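PDB 5MQ6: polycyclic ketone monooxygenase, which uses FAD and NADPH to insert one oxygen atom beside a ketone carbonyl, turning ketones, especially bulky polycyclic ones, into esters or lactones. Local coordinates for residues 283-288 with 293-298; 414-419 with 431-436; 514-519 with 638-643; 526-531 with 553-558. All blocks are in the same frame, centred on the assembly; numbering follows the deposited sequence.

Interaction 1. Residues 283-288 with 293-298; sequences QVVPKL and KELYVF
Val285 and Leu288 on helix 279-289 pack against Leu295 and Val297 on strand 294-299. The two elements are the second and third members of a beta-alpha-beta unit of the Rossmann type, begun by strand 271-275, in the NADPH-binding part of the fold. The helix segment and the strand segment run nearly antiparallel, at 160°, with their axes 9.7 Å apart at the closest.

The side-chain contacts are all apolar. Leu295 is the central group. Its CG is anti to the backbone N (chi1 174°), which carries the two methyls out to the helix. CD2 sits 3.7 Å from Leu288 CB, and CD1 lies 4.0 Å from Leu288 CD1, the two leucines crossing at about a right angle. CD2 also approaches Val285 CG1. Cutting Leu295 back to an alanine would take away both methyls and is likely to open a gap beside Leu288 CB and Val285 CG1. Val285 and Val297 also meet tip to tip, CG2 of Val285 being 4.0 Å from CG2 of Val297. Both valines also touch Ile274 of the neighbouring strand, while Tyr433 and Thr436 pack on Val285.

The backbone enters in two ways. Pro286 has no N-H to give, and the helix is kinked here, where the N atoms of Pro286 and Lys287 lack the bond to the turn before. Val284 O takes two donors, Lys287 N and Leu288 N. The Val285 carbonyl faces the strand, and its O comes within 3.5 Å of Leu295 CD2.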
# COMPACT_ATOMS: atom_id res chain seq x y z
N GLN A 283 3.40 -4.62 -15.33
CA GLN A 283 3.00 -3.45 -16.11
C GLN A 283 4.18 -2.96 -16.96
O GLN A 283 3.94 -2.52 -18.08
CB GLN A 283 2.43 -2.33 -15.21
CG GLN A 283 1.08 -2.66 -14.67
CD GLN A 283 0.49 -1.59 -13.72
OE1 GLN A 283 1.15 -0.61 -13.35
NE2 GLN A 283 -0.80 -1.78 -13.33
N VAL A 284 5.42 -3.04 -16.45
CA VAL A 284 6.57 -2.42 -17.11
C VAL A 284 7.13 -3.33 -18.21
O VAL A 284 7.58 -2.84 -19.23
CB VAL A 284 7.76 -2.15 -16.16
CG1 VAL A 284 8.70 -1.21 -16.84
CG2 VAL A 284 7.32 -1.37 -14.97
N VAL A 285 7.16 -4.63 -17.94
CA VAL A 285 7.83 -5.59 -18.83
C VAL A 285 7.41 -5.46 -20.30
O VAL A 285 8.23 -5.42 -21.15
CB VAL A 285 7.70 -6.99 -18.34
CG1 VAL A 285 7.92 -8.02 -19.46
CG2 VAL A 285 8.73 -7.26 -17.28
N PRO A 286 6.13 -5.32 -20.59
CA PRO A 286 5.78 -5.14 -21.98
C PRO A 286 6.33 -3.87 -22.68
O PRO A 286 6.53 -3.83 -23.94
CB PRO A 286 4.26 -5.10 -21.95
CG PRO A 286 3.90 -5.99 -20.77
CD PRO A 286 4.96 -5.69 -19.76
N LYS A 287 6.51 -2.82 -21.87
CA LYS A 287 6.86 -1.53 -22.36
C LYS A 287 8.32 -1.59 -22.61
O LYS A 287 8.75 -0.99 -23.54
CB LYS A 287 6.60 -0.42 -21.32
CG LYS A 287 5.18 -0.34 -20.93
CD LYS A 287 4.25 0.00 -22.06
CE LYS A 287 2.85 -0.02 -21.51
NZ LYS A 287 1.87 0.19 -22.58
N LEU A 288 9.06 -2.29 -21.75
CA LEU A 288 10.48 -2.52 -21.96
C LEU A 288 10.77 -3.36 -23.19
O LEU A 288 11.72 -3.03 -23.93
CB LEU A 288 11.15 -3.10 -20.76
CG LEU A 288 11.23 -2.18 -19.49
CD1 LEU A 288 11.84 -2.94 -18.36
CD2 LEU A 288 12.04 -0.89 -19.70
N LYS A 293 16.75 -3.97 -26.90
CA LYS A 293 17.23 -4.94 -27.88
C LYS A 293 17.03 -6.34 -27.28
O LYS A 293 16.47 -7.20 -27.95
CB LYS A 293 18.68 -4.68 -28.27
CG LYS A 293 19.11 -5.48 -29.52
CD LYS A 293 20.54 -5.16 -29.97
CE LYS A 293 21.55 -5.29 -28.82
NZ LYS A 293 21.34 -6.51 -28.00
N GLU A 294 17.47 -6.53 -26.03
CA GLU A 294 17.19 -7.73 -25.27
C GLU A 294 16.55 -7.29 -23.97
O GLU A 294 16.92 -6.24 -23.45
CB GLU A 294 18.47 -8.45 -24.91
CG GLU A 294 19.46 -8.70 -26.04
CD GLU A 294 18.99 -9.78 -26.97
OE1 GLU A 294 18.97 -10.94 -26.52
OE2 GLU A 294 18.64 -9.46 -28.14
N LEU A 295 15.63 -8.08 -23.44
CA LEU A 295 15.11 -7.88 -22.06
C LEU A 295 15.26 -9.17 -21.29
O LEU A 295 14.69 -10.17 -21.69
CB LEU A 295 13.63 -7.44 -22.08
CG LEU A 295 12.84 -7.29 -20.74
CD1 LEU A 295 13.55 -6.29 -19.84
CD2 LEU A 295 11.40 -6.82 -21.00
N TYR A 296 16.01 -9.12 -20.20
CA TYR A 296 16.13 -10.21 -19.31
C TYR A 296 15.28 -9.92 -18.06
O TYR A 296 15.45 -8.88 -17.43
CB TYR A 296 17.58 -10.40 -18.89
CG TYR A 296 18.41 -10.82 -20.08
CD1 TYR A 296 18.73 -9.90 -21.09
CD2 TYR A 296 18.82 -12.15 -20.24
CE1 TYR A 296 19.45 -10.28 -22.20
CE2 TYR A 296 19.55 -12.53 -21.35
CZ TYR A 296 19.86 -11.58 -22.31
OH TYR A 296 20.56 -11.88 -23.43
N VAL A 297 14.39 -10.85 -17.70
CA VAL A 297 13.55 -10.71 -16.56
C VAL A 297 13.99 -11.67 -15.48
O VAL A 297 13.95 -12.88 -15.66
CB VAL A 297 12.11 -11.01 -16.91
CG1 VAL A 297 11.30 -11.02 -15.63
CG2 VAL A 297 11.56 -10.01 -17.94
N PHE A 298 14.41 -11.12 -14.34
CA PHE A 298 14.95 -11.94 -13.25
C PHE A 298 13.92 -12.21 -12.16
O PHE A 298 13.50 -11.33 -11.44
CB PHE A 298 16.25 -11.35 -12.69
CG PHE A 298 17.34 -11.15 -13.76
CD1 PHE A 298 17.31 -10.07 -14.63
CD2 PHE A 298 18.39 -12.06 -13.88
CE1 PHE A 298 18.30 -9.86 -15.60
CE2 PHE A 298 19.37 -11.87 -14.87
CZ PHE A 298 19.31 -10.79 -15.74

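Interaction 2. Residues 414-419 with 431-436; sequences AKLKAW and DEYLQT
This is a small, buried, apolar contact in which Leu416 of the 414-419 segment meets Tyr433 and Leu434 of the short, weakly bonded helix 433-436. It lies beside the Rossmann-type NADPH-binding region: helix 433-436 also packs on helix 279-289 of that fold. Only 109 Å² is buried between the two segments.

Leu416 sets off toward the partner segment, and its two methyls divide the work. CD1 stands 4.4 Å from Leu434 CD2, a methyl-to-methyl approach. CD2 faces the end of the tyrosine, 4.3 Å from Tyr433 OH. Both are loose contacts. With chi1 at 174° the Tyr433 ring swings away from its own backbone N and reaches this far. The ring also passes Thr277, an NADPH-binding residue. Leu434 continues onto Thr403 and Ile406 of helix 378-406, and Leu416 onto Leu444 of strand 442-446, so the leucine pair lies among several elements.

The short helix has its own internal brace. Glu432 O accepts from both the backbone N and the hydroxyl of Thr436, which come from opposite faces of the carbonyl plane. The hydroxyl bond, Thr436 OG1 to Glu432 O, is 2.7 Å long, with the donor 35° out of that plane.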
# COMPACT_ATOMS: atom_id res chain seq x y z
N ALA A 414 6.12 -23.20 -17.81
CA ALA A 414 6.32 -23.87 -16.54
C ALA A 414 6.86 -22.95 -15.43
O ALA A 414 6.46 -23.09 -14.24
CB ALA A 414 7.29 -25.06 -16.69
N LYS A 415 7.79 -22.09 -15.81
CA LYS A 415 8.43 -21.16 -14.87
C LYS A 415 7.54 -19.97 -14.49
O LYS A 415 7.76 -19.33 -13.46
CB LYS A 415 9.74 -20.67 -15.47
CG LYS A 415 10.79 -21.74 -15.48
CD LYS A 415 11.88 -21.39 -16.46
CE LYS A 415 13.04 -22.36 -16.30
NZ LYS A 415 14.07 -22.09 -17.35
N LEU A 416 6.53 -19.69 -15.30
CA LEU A 416 5.66 -18.56 -15.08
C LEU A 416 4.43 -18.85 -14.26
O LEU A 416 3.70 -17.93 -13.91
CB LEU A 416 5.29 -17.94 -16.40
CG LEU A 416 6.42 -17.09 -17.05
CD1 LEU A 416 6.05 -16.73 -18.46
CD2 LEU A 416 6.68 -15.80 -16.21
N LYS A 417 4.22 -20.14 -13.99
CA LYS A 417 3.10 -20.65 -13.26
C LYS A 417 3.37 -20.43 -11.80
O LYS A 417 4.46 -20.77 -11.31
CB LYS A 417 2.87 -22.14 -13.53
CG LYS A 417 1.97 -22.30 -14.74
CD LYS A 417 1.43 -23.70 -14.89
CE LYS A 417 2.32 -24.50 -15.78
NZ LYS A 417 1.61 -25.77 -16.08
N ALA A 418 2.39 -19.86 -11.09
CA ALA A 418 2.53 -19.70 -9.66
C ALA A 418 1.76 -20.78 -8.94
O ALA A 418 0.63 -21.09 -9.33
CB ALA A 418 2.04 -18.33 -9.25
N TRP A 419 2.40 -21.30 -7.87
CA TRP A 419 1.91 -22.41 -7.09
C TRP A 419 1.76 -22.02 -5.62
O TRP A 419 2.47 -22.51 -4.75
CB TRP A 419 2.89 -23.57 -7.17
CG TRP A 419 2.99 -24.09 -8.52
CD1 TRP A 419 3.95 -23.75 -9.43
CD2 TRP A 419 2.11 -24.99 -9.19
NE1 TRP A 419 3.74 -24.39 -10.62
CE2 TRP A 419 2.60 -25.15 -10.52
CE3 TRP A 419 0.98 -25.70 -8.80
CZ2 TRP A 419 2.02 -26.05 -11.45
CZ3 TRP A 419 0.37 -26.58 -9.75
CH2 TRP A 419 0.90 -26.74 -11.05
N ASP A 431 -3.35 -8.26 -19.78
CA ASP A 431 -3.59 -8.86 -21.08
C ASP A 431 -2.40 -8.79 -22.06
O ASP A 431 -2.54 -9.18 -23.18
CB ASP A 431 -4.84 -8.22 -21.71
CG ASP A 431 -6.05 -8.41 -20.86
OD1 ASP A 431 -6.14 -9.48 -20.19
OD2 ASP A 431 -6.96 -7.52 -20.86
N GLU A 432 -1.22 -8.36 -21.60
CA GLU A 432 0.00 -8.28 -22.38
C GLU A 432 1.23 -8.95 -21.75
O GLU A 432 2.12 -9.27 -22.46
CB GLU A 432 0.41 -6.83 -22.64
CG GLU A 432 -0.68 -5.86 -23.05
CD GLU A 432 -0.18 -4.39 -23.19
OE1 GLU A 432 0.84 -3.96 -22.56
OE2 GLU A 432 -0.84 -3.63 -23.93
N TYR A 433 1.33 -9.11 -20.43
CA TYR A 433 2.57 -9.56 -19.86
C TYR A 433 2.99 -10.98 -20.25
O TYR A 433 4.14 -11.24 -20.57
CB TYR A 433 2.43 -9.52 -18.34
CG TYR A 433 3.55 -10.07 -17.52
CD1 TYR A 433 4.74 -9.37 -17.36
CD2 TYR A 433 3.44 -11.33 -16.88
CE1 TYR A 433 5.77 -9.89 -16.58
CE2 TYR A 433 4.42 -11.85 -16.05
CZ TYR A 433 5.61 -11.14 -15.91
OH TYR A 433 6.57 -11.66 -15.10
N LEU A 434 2.07 -11.91 -20.17
CA LEU A 434 2.40 -13.32 -20.47
C LEU A 434 2.82 -13.46 -21.95
O LEU A 434 3.89 -14.07 -22.25
CB LEU A 434 1.22 -14.22 -20.08
CG LEU A 434 0.96 -14.32 -18.58
CD1 LEU A 434 -0.35 -15.05 -18.31
CD2 LEU A 434 2.10 -14.96 -17.85
N GLN A 435 2.05 -12.80 -22.82
CA GLN A 435 2.25 -12.79 -24.28
C GLN A 435 3.64 -12.26 -24.60
O GLN A 435 4.18 -12.61 -25.62
CB GLN A 435 1.27 -11.82 -25.00
CG GLN A 435 -0.25 -12.13 -25.05
CD GLN A 435 -0.98 -12.01 -23.67
OE1 GLN A 435 -0.39 -11.61 -22.64
NE2 GLN A 435 -2.26 -12.34 -23.68
N THR A 436 4.16 -11.33 -23.76
CA THR A 436 5.50 -10.72 -23.93
C THR A 436 6.61 -11.72 -23.94
O THR A 436 7.58 -11.59 -24.74
CB THR A 436 5.79 -9.66 -22.83
OG1 THR A 436 4.76 -8.69 -22.89
CG2 THR A 436 7.10 -8.95 -23.04

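Interaction 3. Residues 514-519 with 638-643; sequences ATLHGV and QEYRAD
Leu516 and His517 of the loop between helix 504-511 and strand 527-529 meet Tyr640 of helix 630-641. Just before them, Thr515 OG1 takes a weak hydrogen bond from Gly518 N and is also hydrogen-bonded to Gln534 OE1. Leu516 follows, pointing at the helix. Its CD2 lies 3.8 Å from Tyr640 OH, coming at the ring obliquely. Its other methyl, CD1, covers one face of the His517 ring, 3.6 Å above the plane and toward the rim.

His517 makes the main contact. Its CE1 edge stands over the centre of the Tyr640 face, 3.4 Å above it. The ring planes stand at 88° and their centroids are 4.6 Å apart. A chi1 of 170° stretches the tyrosine out to meet the imidazole, and its hydroxyl is bonded to Lys647 O. A leucine in place of Tyr640 would probably strip the imidazole edge of its aromatic face and leave the Lys647 carbonyl without this partner. His517 and Gly518 both have positive phi, which turns the chain here. Val519 N then bonds to Leu516 O.

Trp579 and His551 also meet the His517 ring, from helices 573-585 and 541-562. The His517-Tyr640 pair is a T-shaped (edge-to-face) aromatic contact, here joining a buried turn to the chain's last helix, 630-641, away from the cofactor sites.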
# COMPACT_ATOMS: atom_id res chain seq x y z
N ALA A 514 -1.77 -1.72 20.32
CA ALA A 514 -2.88 -1.23 21.11
C ALA A 514 -3.48 0.01 20.57
O ALA A 514 -2.82 1.04 20.57
CB ALA A 514 -2.44 -0.98 22.56
N THR A 515 -4.74 -0.07 20.17
CA THR A 515 -5.47 1.03 19.66
C THR A 515 -6.92 0.86 20.01
O THR A 515 -7.34 -0.16 20.51
CB THR A 515 -5.48 1.05 18.12
OG1 THR A 515 -6.21 -0.07 17.62
CG2 THR A 515 -4.05 1.06 17.61
N LEU A 516 -7.71 1.90 19.76
CA LEU A 516 -9.12 1.74 19.54
C LEU A 516 -9.41 1.94 18.02
O LEU A 516 -9.04 2.97 17.41
CB LEU A 516 -9.97 2.66 20.36
CG LEU A 516 -11.46 2.51 20.22
CD1 LEU A 516 -11.93 1.17 20.54
CD2 LEU A 516 -12.24 3.59 20.97
N HIS A 517 -10.03 0.92 17.44
CA HIS A 517 -10.47 0.90 16.03
C HIS A 517 -9.37 1.03 14.98
O HIS A 517 -9.62 1.33 13.79
CB HIS A 517 -11.55 1.97 15.83
CG HIS A 517 -12.75 1.83 16.73
ND1 HIS A 517 -13.54 2.91 17.10
CD2 HIS A 517 -13.34 0.75 17.28
CE1 HIS A 517 -14.55 2.48 17.83
NE2 HIS A 517 -14.48 1.18 17.90
N GLY A 518 -8.14 0.83 15.43
CA GLY A 518 -6.93 0.99 14.62
C GLY A 518 -6.44 2.41 14.38
O GLY A 518 -5.45 2.61 13.64
N VAL A 519 -7.04 3.39 15.03
CA VAL A 519 -6.73 4.77 14.61
C VAL A 519 -6.08 5.68 15.64
O VAL A 519 -5.68 6.83 15.30
CB VAL A 519 -8.01 5.51 14.10
CG1 VAL A 519 -8.59 4.77 12.90
CG2 VAL A 519 -9.03 5.64 15.17
N GLN A 638 -19.95 3.16 12.39
CA GLN A 638 -21.17 3.98 12.25
C GLN A 638 -21.97 3.86 13.53
O GLN A 638 -22.34 4.87 14.13
CB GLN A 638 -22.05 3.54 11.06
CG GLN A 638 -21.43 3.89 9.72
CD GLN A 638 -22.05 3.19 8.52
OE1 GLN A 638 -22.80 2.22 8.68
NE2 GLN A 638 -21.72 3.68 7.29
N GLU A 639 -22.17 2.63 14.00
CA GLU A 639 -22.94 2.50 15.24
C GLU A 639 -22.24 3.16 16.44
O GLU A 639 -22.88 3.76 17.30
CB GLU A 639 -23.25 1.04 15.54
CG GLU A 639 -24.16 0.47 14.44
CD GLU A 639 -24.31 -1.05 14.51
OE1 GLU A 639 -23.58 -1.74 15.27
OE2 GLU A 639 -25.17 -1.57 13.81
N TYR A 640 -20.93 3.06 16.47
CA TYR A 640 -20.15 3.64 17.54
C TYR A 640 -20.29 5.21 17.63
O TYR A 640 -20.32 5.81 18.74
CB TYR A 640 -18.72 3.18 17.43
CG TYR A 640 -17.77 3.92 18.37
CD1 TYR A 640 -17.21 5.12 18.02
CD2 TYR A 640 -17.48 3.41 19.59
CE1 TYR A 640 -16.36 5.82 18.87
CE2 TYR A 640 -16.62 4.04 20.48
CZ TYR A 640 -16.07 5.27 20.10
OH TYR A 640 -15.27 5.90 20.97
N ARG A 641 -20.38 5.84 16.47
CA ARG A 641 -20.39 7.27 16.40
C ARG A 641 -21.79 7.82 16.63
O ARG A 641 -21.94 8.99 16.91
CB ARG A 641 -19.91 7.70 15.03
CG ARG A 641 -18.43 7.45 14.75
CD ARG A 641 -17.95 8.31 13.59
NE ARG A 641 -18.68 8.07 12.34
CZ ARG A 641 -18.41 7.11 11.44
NH1 ARG A 641 -19.11 7.03 10.34
NH2 ARG A 641 -17.42 6.27 11.56
N ALA A 642 -22.77 6.99 16.45
CA ALA A 642 -24.13 7.47 16.36
C ALA A 642 -24.57 8.35 17.54
O ALA A 642 -25.27 9.35 17.30
CB ALA A 642 -25.10 6.32 16.20
N ASP A 643 -24.16 8.09 18.79
CA ASP A 643 -24.76 8.92 19.81
C ASP A 643 -23.88 10.02 20.40
O ASP A 643 -24.29 10.64 21.40
CB ASP A 643 -25.35 8.03 20.87
CG ASP A 643 -24.34 7.39 21.69
OD1 ASP A 643 -23.10 7.51 21.54
OD2 ASP A 643 -24.84 6.66 22.50

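Interaction 4. Residues 526-531 with 553-558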
# COMPACT_ATOMS: atom_id res chain seq x y z
N ASN A 526 -4.73 13.48 20.73
CA ASN A 526 -4.78 14.26 19.52
C ASN A 526 -3.93 13.74 18.40
O ASN A 526 -3.65 14.46 17.47
CB ASN A 526 -4.55 15.76 19.79
CG ASN A 526 -5.74 16.40 20.47
OD1 ASN A 526 -6.65 15.69 20.92
ND2 ASN A 526 -5.75 17.75 20.54
N LEU A 527 -3.63 12.46 18.39
CA LEU A 527 -2.91 11.82 17.26
C LEU A 527 -3.82 10.77 16.74
O LEU A 527 -4.37 9.98 17.51
CB LEU A 527 -1.66 11.10 17.76
CG LEU A 527 -0.88 10.25 16.75
CD1 LEU A 527 -0.28 11.09 15.60
CD2 LEU A 527 0.18 9.41 17.45
N PHE A 528 -3.96 10.75 15.42
CA PHE A 528 -4.70 9.72 14.74
C PHE A 528 -3.97 9.22 13.52
O PHE A 528 -3.18 9.94 12.97
CB PHE A 528 -6.11 10.27 14.33
CG PHE A 528 -6.98 10.61 15.51
CD1 PHE A 528 -7.82 9.63 16.11
CD2 PHE A 528 -7.01 11.88 15.99
CE1 PHE A 528 -8.63 9.99 17.17
CE2 PHE A 528 -7.81 12.23 17.10
CZ PHE A 528 -8.64 11.31 17.64
N PHE A 529 -4.28 8.00 13.10
CA PHE A 529 -3.59 7.39 11.99
C PHE A 529 -4.54 6.53 11.24
O PHE A 529 -5.44 5.97 11.82
CB PHE A 529 -2.31 6.64 12.43
CG PHE A 529 -2.40 5.95 13.80
CD1 PHE A 529 -2.88 4.66 13.91
CD2 PHE A 529 -1.97 6.57 14.99
CE1 PHE A 529 -2.95 3.99 15.15
CE2 PHE A 529 -2.09 5.90 16.23
CZ PHE A 529 -2.59 4.63 16.31
N THR A 530 -4.30 6.41 9.93
CA THR A 530 -5.19 5.63 9.08
C THR A 530 -5.10 4.20 9.57
O THR A 530 -4.07 3.76 9.94
CB THR A 530 -4.88 5.77 7.59
OG1 THR A 530 -3.49 5.64 7.36
CG2 THR A 530 -5.11 7.15 7.12
N PRO A 531 -6.20 3.51 9.65
CA PRO A 531 -6.11 2.23 10.34
C PRO A 531 -5.37 1.14 9.53
O PRO A 531 -5.77 0.85 8.43
CB PRO A 531 -7.58 1.87 10.56
CG PRO A 531 -8.34 2.59 9.47
CD PRO A 531 -7.54 3.78 9.09
N VAL A 553 -12.26 11.92 11.29
CA VAL A 553 -12.73 13.33 11.19
C VAL A 553 -14.05 13.48 11.95
O VAL A 553 -14.30 14.51 12.66
CB VAL A 553 -12.81 13.83 9.71
CG1 VAL A 553 -13.53 15.16 9.66
CG2 VAL A 553 -11.39 13.98 9.14
N GLN A 554 -14.89 12.43 11.89
CA GLN A 554 -16.13 12.49 12.63
C GLN A 554 -15.95 12.41 14.18
O GLN A 554 -16.66 13.09 14.91
CB GLN A 554 -17.13 11.44 12.12
CG GLN A 554 -17.60 11.76 10.72
CD GLN A 554 -18.37 13.08 10.65
OE1 GLN A 554 -19.23 13.33 11.48
NE2 GLN A 554 -18.06 13.91 9.71
N VAL A 555 -14.99 11.61 14.66
CA VAL A 555 -14.68 11.56 16.07
C VAL A 555 -14.17 12.92 16.55
O VAL A 555 -14.54 13.44 17.65
CB VAL A 555 -13.64 10.48 16.33
CG1 VAL A 555 -12.94 10.65 17.68
CG2 VAL A 555 -14.31 9.11 16.23
N ILE A 556 -13.26 13.49 15.74
CA ILE A 556 -12.75 14.81 16.07
C ILE A 556 -13.88 15.88 16.06
O ILE A 556 -13.94 16.79 16.94
CB ILE A 556 -11.62 15.21 15.06
CG1 ILE A 556 -10.36 14.35 15.37
CG2 ILE A 556 -11.31 16.73 15.16
CD1 ILE A 556 -9.32 14.45 14.23
N LYS A 557 -14.73 15.83 15.03
CA LYS A 557 -15.91 16.72 14.96
C LYS A 557 -16.78 16.66 16.22
O LYS A 557 -17.15 17.72 16.82
CB LYS A 557 -16.69 16.47 13.69
CG LYS A 557 -17.80 17.47 13.48
CD LYS A 557 -18.61 16.97 12.29
CE LYS A 557 -19.52 18.04 11.77
NZ LYS A 557 -20.38 18.46 12.88
N THR A 558 -17.05 15.44 16.64
CA THR A 558 -17.80 15.19 17.84
C THR A 558 -17.15 15.81 19.05
O THR A 558 -17.79 16.48 19.81
CB THR A 558 -18.02 13.70 18.09
OG1 THR A 558 -18.68 13.17 16.95
CG2 THR A 558 -18.91 13.42 19.28
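Phe528 and Ile556 form the close part of this contact, while Val555 makes a much looser one. Phe528 CE2 is 3.7 Å from Ile556 CG1. Ile556 CD1 lies 3.9 Å from both Phe528 CD2 and CE2. The isoleucine thus passes the CD2-CE2 part of the ring obliquely, and the two side chains run past each other, heading opposite ways. Its CG1 branch is anti to the carbonyl carbon (chi1 -71°): the first bond passes the ring by, and the torsion brings CG1 and CD1 back to it. At the ring's far end, Phe528 CZ comes no closer than 4.4 Å to Val555 CG1, again obliquely.

The contact packs the long helix 541-562 against strand 527-529, a strand of the mixed sheet, parallel to strand 218-221. Phe528 also touches Cys520 and Ile552, and Ile556 touches Tyr218, so the tight side is buried.

Away from the strand, Gln554, Lys557 and Thr558 are partly exposed, though Gln554 packs on Arg641 and Thr558 on Leu646. Thr558 turns its hydroxyl back to its own helix, where OG1 bonds to Gln554 O at 2.9 Å. The backbone N of Thr558 reaches that same oxygen from the opposite face of its plane.

From the N terminus, interaction 1 comes first and closes a very short loop, from helix 279-289 to the next strand of the parallel sheet. Interaction 2 follows in series and closes a loop of eleven residues. The two touch: Pro286 CG is 3.5 Å from Thr436 OG1, which ties the short helix 433-436 to helix 279-289. Interaction 3 spans much more chain, joining the 514-519 loop to the chain's last helix, 630-641. Interaction 4 falls wholly within that span and ties strand 527-529 to helix 541-562. These two also touch, through a probable hydrogen bond, Val519 O to Phe529 N, at 2.9 Å. Interactions 1 and 2 lie on one side of the chain's centre, interactions 3 and 4 on the other.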